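Local coordinates for protein fatty acyl CoA synthetase FADD13 (FATTY-ACYL-CoA SYNTHETASE) (Mycobacterium tuberculosis, PDB 3R44) that belongs to the AMP-binding enzyme family of the ANL clan, pairing a large N-terminal region with a smaller C-terminal domain, at residues N77-C82 against L218-H222; M49-N54 against Y86-K90; K368-L373 against F387-F392; W202-I206 against G322-L328; G115-Y121 against T141-G147. One frame throughout, in Å; residues are numbered along the deposited sequence.

In the fold
From the N terminus, the first loop to close is interaction 2, where helix 46-62 meets helix 79-91. Before it closes, the start of that second helix has already opened interaction 1, which reaches ahead to the loop after strand 213-216, so the two cross; they touch through V79 and L52. Interaction 5 lies wholly within the long span that interaction 1 bridges, joining neighbouring strands of the four-stranded parallel sheet. Interaction 4 begins on helix 192-205 before interaction 1 has closed, crosses it, and reaches strand 324-327 of the large mixed sheet. Interaction 3 follows as a short local closure in the antiparallel sheet, and its I371 packs on G323 of interaction 4.

Interaction 1. Residues N77-C82 against L218-H222; sequences NSVEFC and LPMFH
N77 and M220 cross at a slant, the asparagine gripping the loop backbone and the methionine burying itself among N77, F81 and C82. N77 OD1 accepts from the backbone N of M220 at 2.8 Å, the donor lying somewhat tilted from the carbonyl plane. On the other arm of the amide, N77 ND2 donates to L218 O at 2.9 Å. This bond leaves in the plane of the amide but arrives above the plane of the L218 carbonyl, not on a lone pair. Asparagine suits the place because its short side chain offers an acceptor and a donor at once, and the two bonds together fix the rotation of the amide.

M220 turns its CG away from its own carbonyl carbon (chi1 -75°) and then runs extended, which carries the chain along the F81 ring, the two side chains passing in opposite directions. Its CB sits over the centre of that ring, 3.8 Å from the centroid, as a CH-pi contact. SD follows obliquely at 4.5 Å from the same centroid, a Met-aromatic contact, and CE finishes 3.7 Å from C82 SG. The flank of the methionine also lies against the asparagine, with M220 CG 3.6 Å from N77 ND2. A long, flexible thioether can serve all three neighbours.

S78 is the N-cap of helix 79-91, its OG accepting from F81 N, while P219 to H222 form a type I turn leading into helix 223-235. The arrangement is that of an alpha/beta fold, in which loops following parallel strands, here 70-74 and 213-216 of two different sheets, meet as each starts a helix.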
# COMPACT_ATOMS: atom_id res chain seq x y z
N ASN A 77 -12.46 -6.78 6.16
CA ASN A 77 -13.17 -5.83 5.28
C ASN A 77 -14.69 -5.97 5.49
O ASN A 77 -15.24 -7.10 5.52
CB ASN A 77 -12.85 -6.16 3.82
CG ASN A 77 -11.50 -5.67 3.41
OD1 ASN A 77 -10.61 -5.48 4.25
ND2 ASN A 77 -11.32 -5.49 2.11
N SER A 78 -15.36 -4.84 5.58
CA SER A 78 -16.80 -4.80 5.79
C SER A 78 -17.25 -3.36 5.61
O SER A 78 -16.42 -2.42 5.61
CB SER A 78 -17.17 -5.28 7.22
OG SER A 78 -16.65 -4.38 8.18
N VAL A 79 -18.54 -3.18 5.43
CA VAL A 79 -19.11 -1.86 5.39
C VAL A 79 -18.93 -1.18 6.77
O VAL A 79 -18.78 0.04 6.86
CB VAL A 79 -20.56 -1.90 4.92
CG1 VAL A 79 -21.48 -2.45 6.04
CG2 VAL A 79 -21.03 -0.51 4.41
N GLU A 80 -18.91 -1.94 7.86
CA GLU A 80 -18.59 -1.32 9.19
C GLU A 80 -17.21 -0.69 9.27
O GLU A 80 -17.03 0.37 9.84
CB GLU A 80 -18.71 -2.33 10.32
CG GLU A 80 -20.13 -2.77 10.65
CD GLU A 80 -20.72 -3.85 9.72
OE1 GLU A 80 -20.04 -4.41 8.81
OE2 GLU A 80 -21.92 -4.13 9.88
N PHE A 81 -16.22 -1.36 8.72
CA PHE A 81 -14.86 -0.84 8.63
C PHE A 81 -14.95 0.53 7.95
O PHE A 81 -14.43 1.56 8.48
CB PHE A 81 -13.99 -1.80 7.83
CG PHE A 81 -12.50 -1.59 7.93
CD1 PHE A 81 -11.67 -2.68 8.19
CD2 PHE A 81 -11.92 -0.38 7.70
CE1 PHE A 81 -10.29 -2.55 8.30
CE2 PHE A 81 -10.53 -0.24 7.83
CZ PHE A 81 -9.73 -1.33 8.14
N CYS A 82 -15.61 0.58 6.80
CA CYS A 82 -15.67 1.86 6.02
C CYS A 82 -16.42 2.94 6.85
O CYS A 82 -16.02 4.10 6.90
CB CYS A 82 -16.44 1.65 4.74
SG CYS A 82 -15.60 0.57 3.60
N LEU A 218 -8.82 -6.60 -1.68
CA LEU A 218 -7.61 -6.46 -0.91
C LEU A 218 -7.98 -5.81 0.44
O LEU A 218 -8.91 -5.02 0.51
CB LEU A 218 -6.62 -5.54 -1.61
CG LEU A 218 -6.23 -6.03 -3.02
CD1 LEU A 218 -5.75 -4.88 -3.90
CD2 LEU A 218 -5.21 -7.13 -2.85
N PRO A 219 -7.16 -6.03 1.47
CA PRO A 219 -7.56 -5.53 2.80
C PRO A 219 -7.64 -4.03 2.93
O PRO A 219 -6.79 -3.28 2.42
CB PRO A 219 -6.47 -6.09 3.72
CG PRO A 219 -5.99 -7.33 2.98
CD PRO A 219 -6.01 -6.93 1.53
N MET A 220 -8.60 -3.58 3.71
CA MET A 220 -8.82 -2.16 3.86
C MET A 220 -7.79 -1.47 4.71
O MET A 220 -7.75 -0.23 4.74
CB MET A 220 -10.22 -1.89 4.36
CG MET A 220 -11.27 -2.08 3.26
SD MET A 220 -12.92 -2.28 4.01
CE MET A 220 -13.91 -2.57 2.50
N PHE A 221 -6.96 -2.23 5.41
CA PHE A 221 -5.92 -1.59 6.18
C PHE A 221 -4.72 -1.19 5.32
O PHE A 221 -3.75 -0.71 5.88
CB PHE A 221 -5.48 -2.42 7.40
CG PHE A 221 -5.10 -3.88 7.07
CD1 PHE A 221 -3.90 -4.17 6.40
CD2 PHE A 221 -5.96 -4.94 7.39
CE1 PHE A 221 -3.58 -5.49 6.02
CE2 PHE A 221 -5.64 -6.26 7.05
CZ PHE A 221 -4.43 -6.54 6.37
N HIS A 222 -4.72 -1.49 4.03
CA HIS A 222 -3.65 -1.09 3.11
C HIS A 222 -4.04 0.32 2.67
O HIS A 222 -5.20 0.57 2.38
CB HIS A 222 -3.57 -1.96 1.83
CG HIS A 222 -3.06 -3.35 2.06
ND1 HIS A 222 -1.87 -3.61 2.70
CD2 HIS A 222 -3.56 -4.56 1.69
CE1 HIS A 222 -1.68 -4.92 2.76
NE2 HIS A 222 -2.70 -5.52 2.17

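Interaction 2. Residues M49-N54 against Y86-K90; sequences MNALAN and YGAAK
A53 and G87 mark the crossing of two helices whose local axes make an angle of 64° and approach to 8.8 Å. The CA atoms of A53 and G87 are 4.6 Å apart, and A53 O lies 3.4 Å from G87 CA. Glycine suits this point because it puts no side chain between the two backbones, and alanine opposite it adds one methyl group, which packs with A53 CB 3.7 Å from Y86 CB.

On one flank M49 bends at its third torsion (chi3 94°) and brings CE within 3.9 Å of Y86 CE2, meeting the ring obliquely. On the other, K90 lies extended as far as CE, passing A53 CB, and then turns at its last torsion (chi4 -103°) to place the amine between two asparagines. K90 NZ donates to N50 OD1 at 2.8 Å and, more weakly, to N54 OD1 at 3.2 Å.

The principal partner of this amine lies outside the two helices: K90 forms a salt bridge with E162 OE1. The other carboxylate oxygen, OE2, accepts from the ND2 atoms of both N50 and N54, so each asparagine presents its oxygen to the lysine and its nitrogen to the glutamate. Such a closed network probably keeps the lysine charged although it is buried, and it ties both helices to the segment carrying E162.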
# COMPACT_ATOMS: atom_id res chain seq x y z
N MET A 49 -25.26 4.30 3.50
CA MET A 49 -23.92 4.28 3.99
C MET A 49 -23.68 5.52 4.88
O MET A 49 -23.03 5.42 5.93
CB MET A 49 -22.93 4.28 2.83
CG MET A 49 -21.53 4.05 3.35
SD MET A 49 -20.54 3.30 2.08
CE MET A 49 -19.82 4.77 1.42
N ASN A 50 -24.13 6.70 4.42
CA ASN A 50 -24.00 7.91 5.21
C ASN A 50 -24.70 7.73 6.58
O ASN A 50 -24.15 8.10 7.64
CB ASN A 50 -24.51 9.17 4.50
CG ASN A 50 -24.17 10.42 5.25
OD1 ASN A 50 -22.98 10.72 5.46
ND2 ASN A 50 -25.18 11.08 5.79
N ALA A 51 -25.90 7.14 6.58
CA ALA A 51 -26.63 6.90 7.83
C ALA A 51 -25.89 5.94 8.75
O ALA A 51 -25.79 6.16 9.93
CB ALA A 51 -28.03 6.39 7.55
N LEU A 52 -25.26 4.93 8.21
CA LEU A 52 -24.50 4.03 9.06
C LEU A 52 -23.23 4.72 9.59
O LEU A 52 -22.81 4.46 10.72
CB LEU A 52 -24.06 2.79 8.30
CG LEU A 52 -23.29 1.73 9.07
CD1 LEU A 52 -24.04 1.25 10.29
CD2 LEU A 52 -23.09 0.49 8.15
N ALA A 53 -22.56 5.53 8.77
CA ALA A 53 -21.45 6.34 9.28
C ALA A 53 -21.88 7.22 10.46
O ALA A 53 -21.13 7.38 11.44
CB ALA A 53 -20.82 7.20 8.14
N ASN A 54 -23.09 7.78 10.40
CA ASN A 54 -23.62 8.57 11.49
C ASN A 54 -23.83 7.73 12.73
O ASN A 54 -23.53 8.17 13.84
CB ASN A 54 -24.93 9.25 11.11
CG ASN A 54 -24.71 10.40 10.14
OD1 ASN A 54 -23.59 10.80 9.93
ND2 ASN A 54 -25.78 10.85 9.47
N TYR A 86 -15.39 6.63 8.20
CA TYR A 86 -16.19 7.80 7.92
C TYR A 86 -16.78 8.47 9.17
O TYR A 86 -16.82 9.70 9.26
CB TYR A 86 -17.31 7.50 6.95
CG TYR A 86 -16.87 7.37 5.51
CD1 TYR A 86 -16.25 8.44 4.85
CD2 TYR A 86 -17.11 6.21 4.79
CE1 TYR A 86 -15.89 8.35 3.46
CE2 TYR A 86 -16.76 6.11 3.46
CZ TYR A 86 -16.13 7.17 2.81
OH TYR A 86 -15.80 7.12 1.49
N GLY A 87 -17.27 7.65 10.10
CA GLY A 87 -17.81 8.12 11.36
C GLY A 87 -16.75 8.86 12.15
O GLY A 87 -16.95 9.98 12.63
N ALA A 88 -15.56 8.25 12.28
CA ALA A 88 -14.44 8.95 12.93
C ALA A 88 -14.08 10.28 12.23
O ALA A 88 -13.85 11.29 12.93
CB ALA A 88 -13.17 8.04 13.00
N ALA A 89 -14.04 10.26 10.90
CA ALA A 89 -13.80 11.47 10.09
C ALA A 89 -14.77 12.63 10.45
O ALA A 89 -14.36 13.77 10.68
CB ALA A 89 -13.84 11.14 8.58
N LYS A 90 -16.06 12.32 10.56
CA LYS A 90 -17.06 13.32 10.91
C LYS A 90 -16.83 13.91 12.29
O LYS A 90 -17.14 15.08 12.51
CB LYS A 90 -18.47 12.73 10.86
CG LYS A 90 -18.91 12.34 9.42
CD LYS A 90 -20.30 11.69 9.52
CE LYS A 90 -20.72 11.05 8.21
NZ LYS A 90 -21.64 11.93 7.60

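Interaction 3. Residues K368-L373 against F387-F392; sequences KSDILL and FDNGWF
K368 lies across the indole of W391, and each step along its chain finds a partner. CB sits over the six-membered ring, 3.7 Å from its centroid and 13° off the normal, a CH-pi contact. CG, held anti to the backbone N (chi1 179°), comes within 4.0 Å of G390 O. CD continues past the indole, and the chain then bends at its third torsion. CE meets both G390, with 3.7 Å to its carbonyl carbon, and the pyrrole part of W391. At the tip, NZ donates to N389 O at 3.1 Å, in the carbonyl plane.

The carbonyl is offered by a type I' turn from D388 to W391. G390 suits the turn because its positive phi is easy for glycine, and with no side chain there the lysine can pass close by. Water 1 adds a bridge, accepting from S369 N and donating to G390 O.

Beyond the lysine the contact is greasy. L372 CD1 packs 3.7 Å from F392 CB and also touches the F387 ring, while L373 CD2 touches both aromatic residues where their rings adjoin, 3.9 Å from F387 CZ and 4.0 Å from F392 CD1. Branched leucines fill the uneven surface that two differently turned rings present.

The chemistry is thus divided. Leucines and phenylalanines seal the inner part, whereas at the outer part the long methylenes of K368 pack on an indole and its ammonium group meets a backbone oxygen. A neutral carbonyl does not take the charge from the lysine, which is probably cationic, and the bond links strand 364-369 to the turn of the hairpin.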
# COMPACT_ATOMS: atom_id res chain seq x y z
N LYS A 368 6.61 15.68 -4.18
CA LYS A 368 6.11 16.97 -3.62
C LYS A 368 4.62 17.02 -3.97
O LYS A 368 4.26 16.89 -5.13
CB LYS A 368 6.84 18.19 -4.18
CG LYS A 368 6.31 19.52 -3.65
CD LYS A 368 7.23 20.69 -4.08
CE LYS A 368 8.28 20.94 -3.03
NZ LYS A 368 9.05 22.20 -3.29
N SER A 369 3.75 17.13 -2.96
CA SER A 369 2.35 16.94 -3.17
C SER A 369 1.60 17.10 -1.86
O SER A 369 2.13 16.73 -0.81
CB SER A 369 2.05 15.51 -3.64
OG SER A 369 0.67 15.31 -3.97
N ASP A 370 0.37 17.57 -1.93
CA ASP A 370 -0.53 17.53 -0.76
C ASP A 370 -0.98 16.11 -0.35
O ASP A 370 -1.58 15.95 0.71
CB ASP A 370 -1.79 18.36 -1.03
CG ASP A 370 -1.55 19.85 -1.00
OD1 ASP A 370 -0.56 20.24 -0.37
OD2 ASP A 370 -2.38 20.61 -1.56
N ILE A 371 -0.71 15.08 -1.16
CA ILE A 371 -0.98 13.71 -0.75
C ILE A 371 -0.05 13.22 0.37
O ILE A 371 -0.31 12.17 0.99
CB ILE A 371 -0.90 12.71 -1.92
CG1 ILE A 371 0.58 12.52 -2.28
CG2 ILE A 371 -1.86 13.11 -3.17
CD1 ILE A 371 0.82 11.60 -3.48
N LEU A 372 1.03 13.95 0.61
CA LEU A 372 2.05 13.51 1.56
C LEU A 372 1.58 13.58 2.98
O LEU A 372 0.79 14.44 3.39
CB LEU A 372 3.34 14.32 1.41
CG LEU A 372 4.05 14.08 0.10
CD1 LEU A 372 5.18 15.10 -0.06
CD2 LEU A 372 4.57 12.66 -0.03
N LEU A 373 2.13 12.69 3.77
CA LEU A 373 1.92 12.69 5.20
C LEU A 373 2.20 14.04 5.84
O LEU A 373 3.06 14.83 5.39
CB LEU A 373 2.79 11.60 5.90
CG LEU A 373 4.26 11.99 6.19
CD1 LEU A 373 4.94 10.91 7.00
CD2 LEU A 373 5.12 12.29 4.90
N PHE A 387 12.27 15.16 4.73
CA PHE A 387 11.97 16.20 3.78
C PHE A 387 13.17 17.05 3.42
O PHE A 387 14.05 17.31 4.26
CB PHE A 387 10.89 17.10 4.33
CG PHE A 387 9.56 16.56 4.23
CD1 PHE A 387 8.81 16.83 3.12
CD2 PHE A 387 9.02 15.75 5.22
CE1 PHE A 387 7.55 16.32 2.99
CE2 PHE A 387 7.74 15.23 5.08
CZ PHE A 387 7.01 15.55 3.98
N ASP A 388 13.22 17.42 2.16
CA ASP A 388 14.21 18.33 1.61
C ASP A 388 13.47 19.41 0.84
O ASP A 388 13.05 19.17 -0.30
CB ASP A 388 15.11 17.59 0.64
CG ASP A 388 16.24 18.47 0.10
OD1 ASP A 388 16.29 19.67 0.46
OD2 ASP A 388 17.07 17.92 -0.68
N ASN A 389 13.27 20.56 1.49
CA ASN A 389 12.52 21.68 0.90
C ASN A 389 11.17 21.33 0.32
O ASN A 389 10.87 21.64 -0.85
CB ASN A 389 13.32 22.32 -0.22
CG ASN A 389 14.57 22.98 0.28
OD1 ASN A 389 15.66 22.72 -0.25
ND2 ASN A 389 14.45 23.83 1.31
N GLY A 390 10.38 20.64 1.12
CA GLY A 390 9.06 20.24 0.74
C GLY A 390 9.02 18.93 -0.01
O GLY A 390 7.96 18.43 -0.18
N TRP A 391 10.16 18.42 -0.49
CA TRP A 391 10.21 17.13 -1.20
C TRP A 391 10.41 16.01 -0.19
O TRP A 391 11.36 16.05 0.57
CB TRP A 391 11.34 17.11 -2.18
CG TRP A 391 11.18 18.02 -3.32
CD1 TRP A 391 11.61 19.28 -3.43
CD2 TRP A 391 10.58 17.68 -4.57
NE1 TRP A 391 11.34 19.77 -4.72
CE2 TRP A 391 10.70 18.79 -5.42
CE3 TRP A 391 9.97 16.52 -5.05
CZ2 TRP A 391 10.18 18.81 -6.72
CZ3 TRP A 391 9.47 16.53 -6.34
CH2 TRP A 391 9.57 17.68 -7.16
N PHE A 392 9.49 15.04 -0.20
CA PHE A 392 9.58 13.86 0.64
C PHE A 392 10.59 12.87 0.05
O PHE A 392 10.45 12.49 -1.10
CB PHE A 392 8.22 13.17 0.78
CG PHE A 392 8.32 11.88 1.51
CD1 PHE A 392 8.53 11.86 2.88
CD2 PHE A 392 8.22 10.69 0.84
CE1 PHE A 392 8.69 10.67 3.54
CE2 PHE A 392 8.36 9.51 1.50
CZ PHE A 392 8.58 9.48 2.86
O HOH W 1 5.05 18.44 -0.38

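Interaction 4. Residues W202-I206 against G322-L328; sequences WASTI and GGGTLLL
W202 and L326 meet at about a right angle, the leucine's branched end set over one face of the indole. W202 has CG anti to its carbonyl carbon and its ring turned broadside to the CA-CB bond (chi2 89°), an orientation that aims NE1 at the glycine-rich bend. There NE1 donates to G322 O at 2.9 Å. The oxygen lies at the ring edge, near the indole plane, yet the donor stands well above the plane of the carbonyl, and the N-H...O angle is 144°. Tryptophan suits this place by giving one polar atom to a backbone oxygen and a broad face to aliphatic groups, while G322, with its positive phi, suits the bend.

L326 divides its two methyls between neighbours. CD2 reaches the six-membered ring as a CH-pi contact, 3.7 Å from W202 CH2. CD1 enters the helix end, 3.9 Å from T205 CG2 and only 3.5 Å from I206 CG2, a tight carbon contact. I206 has CG1 between its N and carbonyl carbon (chi1 68°), leaving CG2 to face the leucine. In T205 the methyl is turned to L326, while OG1 pairs with S201 O and M344 N. L328 then closes the outer end, its CD1 3.8 Å from T205 O.

The end of helix 192-205 is thereby laid on strand 324-327, which runs between strands 310-316 and 341-342 in the mixed sheet. W202 and I206 also touch I290 of strand 288-291, and the indole meets the ring of F231 on helix 223-235.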
# COMPACT_ATOMS: atom_id res chain seq x y z
N TRP A 202 -6.06 10.19 -7.88
CA TRP A 202 -6.50 8.99 -8.60
C TRP A 202 -7.66 9.28 -9.55
O TRP A 202 -7.63 8.96 -10.73
CB TRP A 202 -6.94 7.97 -7.57
CG TRP A 202 -5.85 7.21 -6.99
CD1 TRP A 202 -5.08 7.50 -5.88
CD2 TRP A 202 -5.43 5.95 -7.43
NE1 TRP A 202 -4.17 6.49 -5.65
CE2 TRP A 202 -4.38 5.52 -6.58
CE3 TRP A 202 -5.81 5.14 -8.52
CZ2 TRP A 202 -3.70 4.31 -6.79
CZ3 TRP A 202 -5.17 3.94 -8.71
CH2 TRP A 202 -4.12 3.53 -7.84
N ALA A 203 -8.68 9.92 -8.99
CA ALA A 203 -9.92 10.17 -9.70
C ALA A 203 -9.71 11.06 -10.93
O ALA A 203 -10.43 10.94 -11.93
CB ALA A 203 -10.93 10.80 -8.78
N SER A 204 -8.73 11.97 -10.86
CA SER A 204 -8.40 12.83 -12.02
C SER A 204 -7.42 12.26 -13.00
O SER A 204 -7.23 12.83 -14.09
CB SER A 204 -7.84 14.19 -11.57
OG SER A 204 -8.83 14.90 -10.87
N THR A 205 -6.79 11.14 -12.67
CA THR A 205 -5.75 10.57 -13.48
C THR A 205 -6.22 9.28 -14.17
O THR A 205 -5.98 9.10 -15.35
CB THR A 205 -4.47 10.29 -12.63
OG1 THR A 205 -4.07 11.50 -11.95
CG2 THR A 205 -3.34 9.72 -13.53
N ILE A 206 -6.88 8.39 -13.45
CA ILE A 206 -7.29 7.12 -14.09
C ILE A 206 -8.63 7.32 -14.77
O ILE A 206 -9.38 8.24 -14.40
CB ILE A 206 -7.39 5.95 -13.10
CG1 ILE A 206 -8.54 6.11 -12.11
CG2 ILE A 206 -6.07 5.75 -12.35
CD1 ILE A 206 -8.64 4.84 -11.19
N GLY A 322 -0.96 6.34 -0.88
CA GLY A 322 -1.28 5.54 -2.04
C GLY A 322 -1.25 6.25 -3.38
O GLY A 322 -1.67 5.68 -4.37
N GLY A 323 -0.83 7.51 -3.42
CA GLY A 323 -0.64 8.21 -4.69
C GLY A 323 0.82 8.27 -5.08
O GLY A 323 1.72 7.94 -4.32
N GLY A 324 1.10 8.74 -6.26
CA GLY A 324 2.50 8.89 -6.63
C GLY A 324 2.60 8.88 -8.13
O GLY A 324 2.42 9.94 -8.74
N THR A 325 2.88 7.72 -8.72
CA THR A 325 2.90 7.57 -10.16
C THR A 325 1.89 6.50 -10.59
O THR A 325 1.63 5.52 -9.88
CB THR A 325 4.31 7.23 -10.79
OG1 THR A 325 4.75 5.95 -10.33
CG2 THR A 325 5.41 8.29 -10.48
N LEU A 326 1.38 6.67 -11.82
CA LEU A 326 0.48 5.74 -12.47
C LEU A 326 0.90 5.52 -13.91
O LEU A 326 1.25 6.48 -14.61
CB LEU A 326 -0.99 6.17 -12.37
CG LEU A 326 -1.63 6.09 -10.95
CD1 LEU A 326 -2.98 6.71 -11.08
CD2 LEU A 326 -1.75 4.65 -10.40
N LEU A 327 0.93 4.26 -14.30
CA LEU A 327 1.20 3.85 -15.69
C LEU A 327 -0.14 3.51 -16.25
O LEU A 327 -0.74 2.47 -15.94
CB LEU A 327 2.18 2.68 -15.73
CG LEU A 327 2.53 2.14 -17.12
CD1 LEU A 327 3.39 3.21 -17.79
CD2 LEU A 327 3.23 0.79 -17.07
N LEU A 328 -0.67 4.41 -17.06
CA LEU A 328 -1.99 4.23 -17.58
C LEU A 328 -2.06 3.04 -18.56
O LEU A 328 -1.04 2.54 -19.07
CB LEU A 328 -2.52 5.59 -18.13
CG LEU A 328 -2.56 6.73 -17.07
CD1 LEU A 328 -3.16 8.01 -17.65
CD2 LEU A 328 -3.29 6.32 -15.83

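Interaction 5. Residues G115-Y121 against T141-G147; sequences GSKVVIY and TVTDWIG
V119 and its neighbours pair with 144-147 as parallel strands through a regular ladder of backbone bonds. V119 N donates to D144 O at 2.8 Å, V119 O accepts from I146 N at 2.7 Å, and Y121 N donates to I146 O at 2.9 Å. Before the ladder starts, K117 O collects several donors: T143 N holds it at 2.8 Å, while D144 N and T143 OG1 add weak bonds. S116 O is taken by T141 OG1 at 2.7 Å, the hydroxyl approaching above the carbonyl plane. Threonines suit this irregular entry because they supply hydroxyl donors where the strand pattern has not yet begun.

At the far end, water 2 links Y121 OH, 2.6 Å away, to W145 O. The tyrosine ring lies over G147 CA, 3.6 Å from the ring centroid, a CH-pi contact that glycine allows by having no side chain in the way. V119 packs beside W145, with 3.8 Å from CB to CE3.

Strand 144-147 is outermost in the four-stranded parallel sheet, and 118-121 also bonds through V118 and I120 to strand 70-74. Helix 126-134 completes the beta-alpha-beta unit, its I129 meeting V119, Y121 and W145, while L111 of helix 104-114 adjoins V119 and W145.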
# COMPACT_ATOMS: atom_id res chain seq x y z
N GLY A 115 -1.31 5.60 20.91
CA GLY A 115 -2.08 6.04 22.08
C GLY A 115 -3.56 5.89 21.81
O GLY A 115 -4.39 6.76 22.26
N SER A 116 -3.91 4.83 21.07
CA SER A 116 -5.30 4.53 20.76
C SER A 116 -6.10 4.43 22.04
O SER A 116 -5.67 3.80 23.03
CB SER A 116 -5.51 3.21 20.01
OG SER A 116 -4.97 3.35 18.69
N LYS A 117 -7.28 5.02 21.99
CA LYS A 117 -8.20 5.03 23.12
C LYS A 117 -9.20 3.89 23.06
O LYS A 117 -9.61 3.35 24.06
CB LYS A 117 -8.92 6.37 23.10
CG LYS A 117 -9.83 6.68 24.25
CD LYS A 117 -10.18 8.19 24.22
CE LYS A 117 -11.16 8.55 25.34
NZ LYS A 117 -10.66 8.14 26.69
N VAL A 118 -9.64 3.55 21.85
CA VAL A 118 -10.66 2.55 21.63
C VAL A 118 -10.11 1.60 20.61
O VAL A 118 -9.47 2.05 19.66
CB VAL A 118 -11.96 3.22 21.11
CG1 VAL A 118 -12.97 2.19 20.57
CG2 VAL A 118 -12.60 4.08 22.25
N VAL A 119 -10.33 0.32 20.82
CA VAL A 119 -9.92 -0.70 19.86
C VAL A 119 -11.15 -1.47 19.42
O VAL A 119 -11.86 -2.03 20.25
CB VAL A 119 -8.87 -1.64 20.47
CG1 VAL A 119 -8.53 -2.77 19.48
CG2 VAL A 119 -7.61 -0.77 20.87
N ILE A 120 -11.41 -1.43 18.12
CA ILE A 120 -12.55 -2.16 17.55
C ILE A 120 -12.00 -3.35 16.76
O ILE A 120 -11.21 -3.15 15.82
CB ILE A 120 -13.44 -1.27 16.70
CG1 ILE A 120 -13.97 -0.09 17.53
CG2 ILE A 120 -14.63 -2.12 16.17
CD1 ILE A 120 -14.70 0.87 16.75
N TYR A 121 -12.36 -4.58 17.16
CA TYR A 121 -11.79 -5.76 16.55
C TYR A 121 -12.76 -6.79 16.07
O TYR A 121 -13.85 -7.03 16.65
CB TYR A 121 -10.77 -6.40 17.48
CG TYR A 121 -11.35 -6.99 18.74
CD1 TYR A 121 -11.67 -8.35 18.83
CD2 TYR A 121 -11.59 -6.19 19.84
CE1 TYR A 121 -12.20 -8.88 20.00
CE2 TYR A 121 -12.13 -6.70 20.99
CZ TYR A 121 -12.42 -8.03 21.07
OH TYR A 121 -12.93 -8.48 22.28
N THR A 141 -3.42 3.48 27.21
CA THR A 141 -4.35 4.46 26.68
C THR A 141 -5.71 3.83 26.30
O THR A 141 -6.69 4.55 26.17
CB THR A 141 -3.74 5.18 25.44
OG1 THR A 141 -3.37 4.20 24.45
CG2 THR A 141 -2.49 5.99 25.85
N VAL A 142 -5.75 2.51 26.09
CA VAL A 142 -6.98 1.85 25.61
C VAL A 142 -7.99 1.77 26.76
O VAL A 142 -7.77 1.07 27.72
CB VAL A 142 -6.73 0.46 25.03
CG1 VAL A 142 -8.04 -0.11 24.53
CG2 VAL A 142 -5.67 0.52 23.84
N THR A 143 -9.08 2.52 26.66
CA THR A 143 -10.14 2.50 27.67
C THR A 143 -11.28 1.56 27.21
O THR A 143 -12.11 1.14 28.01
CB THR A 143 -10.65 3.96 27.97
OG1 THR A 143 -11.22 4.54 26.78
CG2 THR A 143 -9.50 4.87 28.46
N ASP A 144 -11.28 1.18 25.94
CA ASP A 144 -12.36 0.35 25.42
C ASP A 144 -11.89 -0.66 24.39
O ASP A 144 -11.22 -0.30 23.44
CB ASP A 144 -13.43 1.26 24.84
CG ASP A 144 -14.37 1.77 25.90
OD1 ASP A 144 -15.04 0.92 26.53
OD2 ASP A 144 -14.38 2.99 26.15
N TRP A 145 -12.23 -1.93 24.61
CA TRP A 145 -12.00 -2.98 23.60
C TRP A 145 -13.35 -3.54 23.10
O TRP A 145 -14.09 -4.14 23.88
CB TRP A 145 -11.17 -4.09 24.20
CG TRP A 145 -9.93 -3.66 24.94
CD1 TRP A 145 -9.85 -3.19 26.21
CD2 TRP A 145 -8.59 -3.73 24.45
NE1 TRP A 145 -8.52 -2.93 26.54
CE2 TRP A 145 -7.74 -3.26 25.47
CE3 TRP A 145 -8.02 -4.11 23.22
CZ2 TRP A 145 -6.35 -3.18 25.31
CZ3 TRP A 145 -6.64 -4.03 23.07
CH2 TRP A 145 -5.82 -3.57 24.11
N ILE A 146 -13.67 -3.31 21.84
CA ILE A 146 -15.02 -3.50 21.35
C ILE A 146 -14.94 -4.54 20.26
O ILE A 146 -14.42 -4.24 19.19
CB ILE A 146 -15.65 -2.18 20.77
CG1 ILE A 146 -15.59 -1.02 21.79
CG2 ILE A 146 -17.10 -2.41 20.42
CD1 ILE A 146 -16.43 -1.28 23.06
N GLY A 147 -15.45 -5.74 20.53
CA GLY A 147 -15.44 -6.81 19.52
C GLY A 147 -16.66 -6.75 18.64
O GLY A 147 -17.52 -5.88 18.81
O HOH W 2 -14.66 -7.30 23.81